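Local coordinates for protein Non-ribosomal peptide synthetase (Streptomyces halstedii, PDB 3WV5) that belongs to the AMP-binding (ANL) family as part of a non-ribosomal peptide synthetase, and binds (2S,3S)-3-methyl-aspartic acid, at residues 287-292 with 312-317; 336-341 with 349-354; 130-135 with 202-207. All coordinates share one frame; numbering follows the deposited sequence.

Contact 1: residues 287-292 with 312-317; sequences IVPSLA and FTNSAA. With 2AS ((2S,3S)-3-methyl-aspartic acid), chain C.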
loop_
_atom_site.group_PDB
_atom_site.type_symbol
_atom_site.label_atom_id
_atom_site.label_comp_id
_atom_site.label_asym_id
_atom_site.label_seq_id
_atom_site.Cartn_x
_atom_site.Cartn_y
_atom_site.Cartn_z
ATOM N N ILE A 287 0.211 -0.367 -11.809
ATOM C CA ILE A 287 0.534 -1.451 -12.606
ATOM C C ILE A 287 1.874 -1.969 -12.208
ATOM O O ILE A 287 2.730 -1.264 -11.591
ATOM C CB ILE A 287 0.571 -1.117 -14.143
ATOM C CG1 ILE A 287 1.449 0.090 -14.413
ATOM C CG2 ILE A 287 -0.827 -0.909 -14.672
ATOM C CD1 ILE A 287 1.768 0.239 -15.919
ATOM N N VAL A 288 2.062 -3.183 -12.668
ATOM C CA VAL A 288 3.382 -3.831 -12.715
ATOM C C VAL A 288 3.565 -4.303 -14.159
ATOM O O VAL A 288 2.594 -4.378 -14.893
ATOM C CB VAL A 288 3.243 -4.942 -11.587
ATOM C CG1 VAL A 288 3.600 -6.273 -12.075
ATOM C CG2 VAL A 288 3.947 -4.546 -10.290
ATOM N N PRO A 289 4.795 -4.585 -14.615
ATOM C CA PRO A 289 4.896 -4.872 -16.049
ATOM C C PRO A 289 4.040 -6.046 -16.569
ATOM O O PRO A 289 3.542 -6.010 -17.709
ATOM C CB PRO A 289 6.365 -5.183 -16.228
ATOM C CG PRO A 289 7.008 -4.366 -15.163
ATOM C CD PRO A 289 6.126 -4.482 -13.993
ATOM N N SER A 290 3.830 -7.067 -15.744
ATOM C CA SER A 290 3.090 -8.212 -16.218
ATOM C C SER A 290 1.588 -7.882 -16.326
ATOM O O SER A 290 0.892 -8.372 -17.218
ATOM C CB SER A 290 3.340 -9.401 -15.311
ATOM O OG SER A 290 2.789 -9.095 -14.040
ATOM N N LEU A 291 1.097 -7.056 -15.419
ATOM C CA LEU A 291 -0.279 -6.621 -15.453
ATOM C C LEU A 291 -0.491 -5.679 -16.643
ATOM O O LEU A 291 -1.515 -5.716 -17.285
ATOM C CB LEU A 291 -0.634 -5.915 -14.148
ATOM C CG LEU A 291 -2.055 -5.369 -14.091
ATOM C CD1 LEU A 291 -3.110 -6.452 -14.435
ATOM C CD2 LEU A 291 -2.361 -4.744 -12.745
ATOM N N ALA A 292 0.509 -4.862 -16.976
ATOM C CA ALA A 292 0.384 -3.931 -18.090
ATOM C C ALA A 292 0.424 -4.673 -19.465
ATOM O O ALA A 292 -0.352 -4.339 -20.395
ATOM C CB ALA A 292 1.483 -2.906 -17.989
ATOM N N PHE A 312 -1.263 5.447 -15.530
ATOM C CA PHE A 312 -0.766 4.179 -15.082
ATOM C C PHE A 312 0.528 4.482 -14.296
ATOM O O PHE A 312 1.366 5.257 -14.792
ATOM C CB PHE A 312 -0.445 3.266 -16.274
ATOM C CG PHE A 312 -1.623 2.926 -17.121
ATOM C CD1 PHE A 312 -2.447 1.889 -16.787
ATOM C CD2 PHE A 312 -1.906 3.662 -18.272
ATOM C CE1 PHE A 312 -3.539 1.563 -17.569
ATOM C CE2 PHE A 312 -3.004 3.374 -19.070
ATOM C CZ PHE A 312 -3.811 2.308 -18.729
ATOM N N THR A 313 0.702 3.872 -13.127
ATOM C CA THR A 313 1.882 4.113 -12.314
ATOM C C THR A 313 2.520 2.771 -12.048
ATOM O O THR A 313 1.935 1.928 -11.359
ATOM C CB THR A 313 1.541 4.784 -10.955
ATOM O OG1 THR A 313 0.637 3.943 -10.200
ATOM C CG2 THR A 313 0.838 6.095 -11.242
ATOM N N ASN A 314 3.712 2.615 -12.625
ATOM C CA ASN A 314 4.436 1.374 -12.597
ATOM C C ASN A 314 5.570 1.406 -11.569
ATOM O O ASN A 314 6.321 2.404 -11.468
ATOM C CB ASN A 314 4.991 1.024 -13.972
ATOM C CG ASN A 314 5.694 -0.316 -13.973
ATOM O OD1 ASN A 314 5.071 -1.375 -14.127
ATOM N ND2 ASN A 314 7.010 -0.280 -13.746
ATOM N N SER A 315 5.636 0.329 -10.755
ATOM C CA SER A 315 6.804 0.093 -9.941
ATOM C C SER A 315 7.054 -1.401 -9.883
ATOM O O SER A 315 6.450 -2.143 -10.610
ATOM C CB SER A 315 6.627 0.645 -8.515
ATOM O OG SER A 315 7.885 0.932 -7.945
ATOM N N ALA A 316 7.975 -1.789 -9.004
ATOM C CA ALA A 316 8.270 -3.179 -8.711
ATOM C C ALA A 316 9.231 -3.770 -9.723
ATOM O O ALA A 316 10.064 -4.548 -9.310
ATOM C CB ALA A 316 7.033 -4.023 -8.609
ATOM N N ALA A 317 9.137 -3.411 -11.010
ATOM C CA ALA A 317 10.029 -3.955 -12.021
ATOM C C ALA A 317 10.047 -3.062 -13.201
ATOM O O ALA A 317 9.181 -2.224 -13.378
ATOM C CB ALA A 317 9.612 -5.387 -12.444
HETATM C C 2AS C . 7.017 0.964 -4.436
HETATM O O 2AS C . 5.870 1.215 -4.015
HETATM C CA 2AS C . 7.832 -0.209 -3.921
HETATM N N 2AS C . 7.410 -0.657 -2.541
HETATM C CB 2AS C . 7.697 -1.369 -4.892
HETATM C CG 2AS C . 8.470 -2.620 -4.431
HETATM O OD1 2AS C . 8.536 -3.571 -5.213
HETATM C C4 2AS C . 6.227 -1.683 -5.005
HETATM O OD2 2AS C . 9.043 -2.745 -3.322
HETATM O OXT 2AS C . 7.498 1.642 -5.357
#
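I287 and N314 face each other where the two parallel strands of a beta-alpha-beta unit end: strand 284-287 runs through V288, the N-cap residue of helix 289-300, into that helix, and the chain returns as strand 311-314. The backbone is joined by I287 N to T313 O, 2.9 Å and nearly straight at hydrogen (168°), although the N-H arrives from above the carbonyl plane. One step on, the link from S315 N to I287 O is weak, and N314 CA points its hydrogen at the same oxygen.

Side chains fill the gap on the face that carries I287 and N314. I287 lays CD1 against F312 CB at 3.8 Å and CG1 beside N314 CB. A chi1 of -177° swings the N314 amide away from its own N and up beside the first turn of the helix. There OD1 rests 3.3 Å from P289 CD, while ND2 donates to A317 O at 2.9 Å, with that oxygen in the amide plane. Beyond the strand, V288 CG2 meets A316 CB at 3.6 Å, and P289 CG meets A317 CB.

The S315 side chain starts off away from residues 287-292, and its OG donates to 2AS OXT at 2.7 Å. The bond from the N314 amide to A317 O links residues 315-317 back to the strand end from which S315 reaches the ligand carboxylate.

Contact 2: residues 336-341 with 349-354; sequences VVRMYG and SIMPPH. With 2AS ((2S,3S)-3-methyl-aspartic acid), chain C.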
loop_
_atom_site.group_PDB
_atom_site.type_symbol
_atom_site.label_atom_id
_atom_site.label_comp_id
_atom_site.label_asym_id
_atom_site.label_seq_id
_atom_site.Cartn_x
_atom_site.Cartn_y
_atom_site.Cartn_z
ATOM N N VAL A 336 1.955 7.365 -18.575
ATOM C CA VAL A 336 2.567 6.147 -18.115
ATOM C C VAL A 336 3.795 6.565 -17.319
ATOM O O VAL A 336 4.701 7.151 -17.850
ATOM C CB VAL A 336 3.023 5.263 -19.253
ATOM C CG1 VAL A 336 3.730 4.035 -18.695
ATOM C CG2 VAL A 336 1.848 4.898 -20.136
ATOM N N VAL A 337 3.739 6.331 -16.011
ATOM C CA VAL A 337 4.642 6.969 -15.067
ATOM C C VAL A 337 5.533 5.864 -14.477
ATOM O O VAL A 337 5.062 4.886 -13.904
ATOM C CB VAL A 337 3.811 7.653 -13.967
ATOM C CG1 VAL A 337 4.686 8.219 -12.890
ATOM C CG2 VAL A 337 3.000 8.736 -14.579
ATOM N N ARG A 338 6.821 6.026 -14.627
ATOM C CA ARG A 338 7.776 5.113 -14.094
ATOM C C ARG A 338 8.144 5.505 -12.647
ATOM O O ARG A 338 8.341 6.717 -12.336
ATOM C CB ARG A 338 8.990 5.198 -15.005
ATOM C CG ARG A 338 8.745 4.591 -16.390
ATOM C CD ARG A 338 9.077 5.545 -17.561
ATOM N NE ARG A 338 10.383 6.097 -17.494
ATOM C CZ ARG A 338 10.825 7.261 -18.016
ATOM N NH1 ARG A 338 10.082 8.113 -18.674
ATOM N NH2 ARG A 338 12.098 7.513 -17.882
ATOM N N MET A 339 8.244 4.487 -11.789
ATOM C CA MET A 339 8.624 4.628 -10.419
ATOM C C MET A 339 9.539 3.497 -10.049
ATOM O O MET A 339 9.662 2.530 -10.802
ATOM C CB MET A 339 7.402 4.597 -9.497
ATOM C CG MET A 339 6.252 5.399 -10.077
ATOM S SD MET A 339 4.812 5.665 -9.054
ATOM C CE MET A 339 4.267 3.934 -8.811
ATOM N N TYR A 340 10.193 3.641 -8.912
ATOM C CA TYR A 340 11.074 2.619 -8.366
ATOM C C TYR A 340 11.005 2.765 -6.853
ATOM O O TYR A 340 10.982 3.872 -6.319
ATOM C CB TYR A 340 12.520 2.832 -8.883
ATOM C CG TYR A 340 13.622 2.349 -7.977
ATOM C CD1 TYR A 340 13.760 1.006 -7.684
ATOM C CD2 TYR A 340 14.582 3.242 -7.467
ATOM C CE1 TYR A 340 14.806 0.549 -6.883
ATOM C CE2 TYR A 340 15.631 2.810 -6.660
ATOM C CZ TYR A 340 15.740 1.452 -6.379
ATOM O OH TYR A 340 16.757 1.012 -5.561
ATOM N N GLY A 341 10.981 1.640 -6.151
ATOM C CA GLY A 341 10.982 1.652 -4.706
ATOM C C GLY A 341 11.384 0.339 -4.064
ATOM O O GLY A 341 11.549 -0.694 -4.729
ATOM N N SER A 349 11.962 6.792 -6.086
ATOM C CA SER A 349 11.896 7.768 -7.142
ATOM C C SER A 349 10.565 7.630 -7.884
ATOM O O SER A 349 10.024 6.530 -8.034
ATOM C CB SER A 349 13.073 7.590 -8.120
ATOM O OG SER A 349 13.015 6.326 -8.795
ATOM N N ILE A 350 10.104 8.761 -8.404
ATOM C CA ILE A 350 9.031 8.868 -9.381
ATOM C C ILE A 350 9.475 9.801 -10.522
ATOM O O ILE A 350 10.025 10.909 -10.293
ATOM C CB ILE A 350 7.745 9.416 -8.741
ATOM C CG1 ILE A 350 7.220 8.447 -7.660
ATOM C CG2 ILE A 350 6.672 9.584 -9.793
ATOM C CD1 ILE A 350 6.100 9.049 -6.832
ATOM N N MET A 351 9.217 9.363 -11.750
ATOM C CA MET A 351 9.330 10.239 -12.920
ATOM C C MET A 351 8.107 11.106 -12.967
ATOM O O MET A 351 6.980 10.625 -13.078
ATOM C CB MET A 351 9.403 9.455 -14.211
ATOM C CG MET A 351 9.813 10.307 -15.399
ATOM S SD MET A 351 11.390 11.210 -15.230
ATOM C CE MET A 351 12.481 9.927 -15.656
ATOM N N PRO A 352 8.307 12.407 -12.848
ATOM C CA PRO A 352 7.131 13.233 -12.972
ATOM C C PRO A 352 6.306 12.943 -14.249
ATOM O O PRO A 352 6.858 12.934 -15.344
ATOM C CB PRO A 352 7.710 14.679 -12.987
ATOM C CG PRO A 352 8.973 14.573 -12.235
ATOM C CD PRO A 352 9.528 13.196 -12.565
ATOM N N PRO A 353 5.000 12.805 -14.112
ATOM C CA PRO A 353 4.078 12.589 -15.173
ATOM C C PRO A 353 4.410 13.435 -16.425
ATOM O O PRO A 353 4.482 12.882 -17.529
ATOM C CB PRO A 353 2.784 13.050 -14.572
ATOM C CG PRO A 353 2.855 12.617 -13.144
ATOM C CD PRO A 353 4.320 12.831 -12.792
ATOM N N HIS A 354 4.608 14.766 -16.250
ATOM C CA HIS A 354 4.807 15.636 -17.383
ATOM C C HIS A 354 6.098 15.329 -18.105
ATOM O O HIS A 354 6.249 15.751 -19.238
ATOM C CB HIS A 354 4.690 17.144 -17.003
ATOM C CG HIS A 354 5.902 17.696 -16.335
ATOM N ND1 HIS A 354 6.219 17.421 -15.025
ATOM C CD2 HIS A 354 6.889 18.491 -16.805
ATOM C CE1 HIS A 354 7.368 17.991 -14.726
ATOM N NE2 HIS A 354 7.774 18.678 -15.777
HETATM C C 2AS C . 7.017 0.964 -4.436
HETATM O O 2AS C . 5.870 1.215 -4.015
HETATM C CA 2AS C . 7.832 -0.209 -3.921
HETATM N N 2AS C . 7.410 -0.657 -2.541
HETATM C CB 2AS C . 7.697 -1.369 -4.892
HETATM C CG 2AS C . 8.470 -2.620 -4.431
HETATM O OD1 2AS C . 8.536 -3.571 -5.213
HETATM C C4 2AS C . 6.227 -1.683 -5.005
HETATM O OD2 2AS C . 9.043 -2.745 -3.322
HETATM O OXT 2AS C . 7.498 1.642 -5.357
#
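One face of the R338 guanidinium is covered by M351, whose CG stands 3.9 Å above the plane, offset toward the rim, while its CE comes to 3.3 Å from R338 NH2. The two side chains run alongside each other in the same direction, M351 folding over at chi2 and chi3. The two terminal nitrogens donate to carbonyls, NH2 to S362 O and NH1 to E358 O, which should restrain the rotation of the group. The Y340 ring has S349 OG at its edge, in plane, 3.7 Å from CD2; that hydroxyl is hydrogen-bonded to V363 O. F439 meets the ring edge-to-face, and D427 OD2 is hydrogen-bonded to the phenol OH.

Beneath these groups lies a beta hairpin of strands 335-340 and 349-350. Y340 and S349 form its hydrogen-bonded pair, Y340 N to S349 O at 3.0 Å and S349 N to Y340 O at 3.1 Å. The pairing outlasts the second strand: M351 N reaches R338 O at 2.8 Å, almost straight (172°).

On the opposite face, M339 and I350 lie side by side, SD against CG1 at 3.9 Å, under L229 of helix 215-229. V337 straddles the far end: CG1, swung clear of the backbone N (chi1 175°), touches I350 CG2 and M351 O, while CG2 packs on P353. Where the chain leaves the first strand for the hairpin connection, G341 O comes to 3.5 Å from 2AS OD2.

Contact 3: residues 130-135 with 202-207; sequences KPFHLR and SGSTAA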
loop_
_atom_site.group_PDB
_atom_site.type_symbol
_atom_site.label_atom_id
_atom_site.label_comp_id
_atom_site.label_asym_id
_atom_site.label_seq_id
_atom_site.Cartn_x
_atom_site.Cartn_y
_atom_site.Cartn_z
ATOM N N LYS A 130 1.405 -20.918 1.623
ATOM C CA LYS A 130 1.550 -22.311 2.086
ATOM C C LYS A 130 1.513 -22.329 3.591
ATOM O O LYS A 130 1.934 -21.367 4.199
ATOM C CB LYS A 130 2.861 -22.947 1.609
ATOM C CG LYS A 130 2.739 -23.750 0.298
ATOM C CD LYS A 130 2.102 -22.922 -0.822
ATOM C CE LYS A 130 3.013 -21.812 -1.327
ATOM N NZ LYS A 130 4.366 -22.304 -1.714
ATOM N N PRO A 131 1.014 -23.427 4.194
ATOM C CA PRO A 131 0.935 -23.453 5.640
ATOM C C PRO A 131 2.245 -23.218 6.353
ATOM O O PRO A 131 2.270 -22.402 7.268
ATOM C CB PRO A 131 0.389 -24.854 5.939
ATOM C CG PRO A 131 -0.497 -25.148 4.772
ATOM C CD PRO A 131 0.168 -24.480 3.592
ATOM N N PHE A 132 3.319 -23.911 5.966
ATOM C CA PHE A 132 4.587 -23.762 6.709
ATOM C C PHE A 132 5.065 -22.326 6.629
ATOM O O PHE A 132 5.639 -21.785 7.586
ATOM C CB PHE A 132 5.665 -24.725 6.207
ATOM C CG PHE A 132 6.215 -24.366 4.844
ATOM C CD1 PHE A 132 7.400 -23.645 4.721
ATOM C CD2 PHE A 132 5.536 -24.777 3.664
ATOM C CE1 PHE A 132 7.892 -23.320 3.453
ATOM C CE2 PHE A 132 6.028 -24.464 2.393
ATOM C CZ PHE A 132 7.208 -23.729 2.285
ATOM N N HIS A 133 4.801 -21.694 5.492
ATOM C CA HIS A 133 5.162 -20.284 5.294
ATOM C C HIS A 133 4.424 -19.398 6.303
ATOM O O HIS A 133 5.054 -18.649 7.061
ATOM C CB HIS A 133 4.881 -19.885 3.841
ATOM C CG HIS A 133 5.431 -18.548 3.483
ATOM N ND1 HIS A 133 5.138 -17.928 2.288
ATOM C CD2 HIS A 133 6.221 -17.690 4.174
ATOM C CE1 HIS A 133 5.762 -16.766 2.236
ATOM N NE2 HIS A 133 6.423 -16.596 3.368
ATOM N N LEU A 134 3.097 -19.554 6.388
ATOM C CA LEU A 134 2.268 -18.914 7.473
ATOM C C LEU A 134 2.743 -19.191 8.869
ATOM O O LEU A 134 2.767 -18.284 9.703
ATOM C CB LEU A 134 0.821 -19.398 7.447
ATOM C CG LEU A 134 0.062 -18.898 6.229
ATOM C CD1 LEU A 134 -1.159 -19.773 5.971
ATOM C CD2 LEU A 134 -0.341 -17.443 6.427
ATOM N N ARG A 135 3.070 -20.454 9.163
ATOM C CA ARG A 135 3.501 -20.743 10.494
ATOM C C ARG A 135 4.675 -19.842 10.833
ATOM O O ARG A 135 4.732 -19.272 11.918
ATOM C CB ARG A 135 3.941 -22.188 10.669
ATOM C CG ARG A 135 4.598 -22.388 12.035
ATOM C CD ARG A 135 5.076 -23.797 12.302
ATOM N NE ARG A 135 3.976 -24.746 12.292
ATOM C CZ ARG A 135 3.684 -25.584 11.299
ATOM N NH1 ARG A 135 4.418 -25.640 10.192
ATOM N NH2 ARG A 135 2.655 -26.411 11.439
ATOM N N SER A 202 9.429 -11.353 2.687
ATOM C CA SER A 202 10.172 -12.608 2.531
ATOM C C SER A 202 9.330 -13.668 1.826
ATOM O O SER A 202 8.164 -13.856 2.123
ATOM C CB SER A 202 10.563 -13.094 3.908
ATOM O OG SER A 202 9.453 -13.045 4.770
ATOM N N GLY A 203 9.927 -14.373 0.875
ATOM C CA GLY A 203 9.249 -15.516 0.290
ATOM C C GLY A 203 9.256 -16.771 1.158
ATOM O O GLY A 203 9.798 -16.784 2.288
ATOM N N SER A 204 8.581 -17.791 0.641
ATOM C CA SER A 204 8.566 -19.165 1.235
ATOM C C SER A 204 9.913 -19.720 1.637
ATOM O O SER A 204 10.075 -20.302 2.724
ATOM C CB SER A 204 8.085 -20.151 0.184
ATOM O OG SER A 204 6.706 -20.303 0.291
ATOM N N THR A 205 10.852 -19.575 0.709
ATOM C CA THR A 205 12.167 -20.155 0.791
ATOM C C THR A 205 13.112 -19.328 1.629
ATOM O O THR A 205 14.315 -19.576 1.614
ATOM C CB THR A 205 12.742 -20.310 -0.623
ATOM O OG1 THR A 205 12.790 -19.010 -1.280
ATOM C CG2 THR A 205 11.854 -21.250 -1.460
ATOM N N ALA A 206 12.594 -18.301 2.306
ATOM C CA ALA A 206 13.404 -17.367 3.079
ATOM C C ALA A 206 12.953 -17.273 4.513
ATOM O O ALA A 206 11.794 -17.550 4.848
ATOM C CB ALA A 206 13.292 -15.967 2.458
ATOM N N ALA A 207 13.856 -16.768 5.349
ATOM C CA ALA A 207 13.574 -16.493 6.751
ATOM C C ALA A 207 12.585 -15.347 6.803
ATOM O O ALA A 207 12.623 -14.471 5.939
ATOM C CB ALA A 207 14.842 -16.078 7.458
HETATM O O HOH W 1 8.850 -15.745 4.772
#
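The imidazole of H133 carries S204 on one face, and a CH-pi contact is the main interaction here: S204 CA sits 3.7 Å from the ring centroid, only 7° off the normal. S204 N is over the same face but nearer the rim, 3.4 Å from H133 CE1. A chi1 of -170°, with CG opposite the backbone N, carries the ring out from the first turn of helix 131-141 and beneath the loop.

That loop, SGSTAA followed shortly by K209, belongs to the Ser/Thr/Gly-rich signature loop (A3 motif) expected of this family, and lies between strands 195-200 and 210-214. Its bend is a type I turn from G203 to A206, closed by A206 N to G203 O.

A water adds a polar bridge. This single molecule is hydrogen-bonded to H133 NE2 at 2.9 Å and S202 OG at 2.8 Å, and donates to G203 O at 2.9 Å, so the carbonyl that closes the turn is gripped a second time. S202 OG also accepts from K209 N, which anchors it to the far limb of the loop.

Longer approaches surround S204. F132 brings CE1 to 3.8 Å from S204 O, and K130, at the helix N-cap, curls its chain until NZ is 3.7 Å from S204 OG. L134, next in the helix after H133, packs on V160 and L125.

Overall arrangement
Contacts 1 and 2 are neighbours in one mixed sheet, their centres 11 Å apart. Strands 311-314 and 335-340 run parallel, with F312 O 2.9 Å from V337 N and N314 N 2.9 Å from V337 O, both probable hydrogen bonds, while T313 packs on M339. Both contacts end at 2AS: the loop of contact 1 supplies S315, and the connection between the strands of contact 2 supplies K346 O and R347 NE; D246 OD1 also hydrogen-bonds it. Contact 3 stands apart at the surface, its centre about 25 Å from that of contact 1 and 32 Å from that of contact 2; the S202 side chain is still about 13 Å from the ligand.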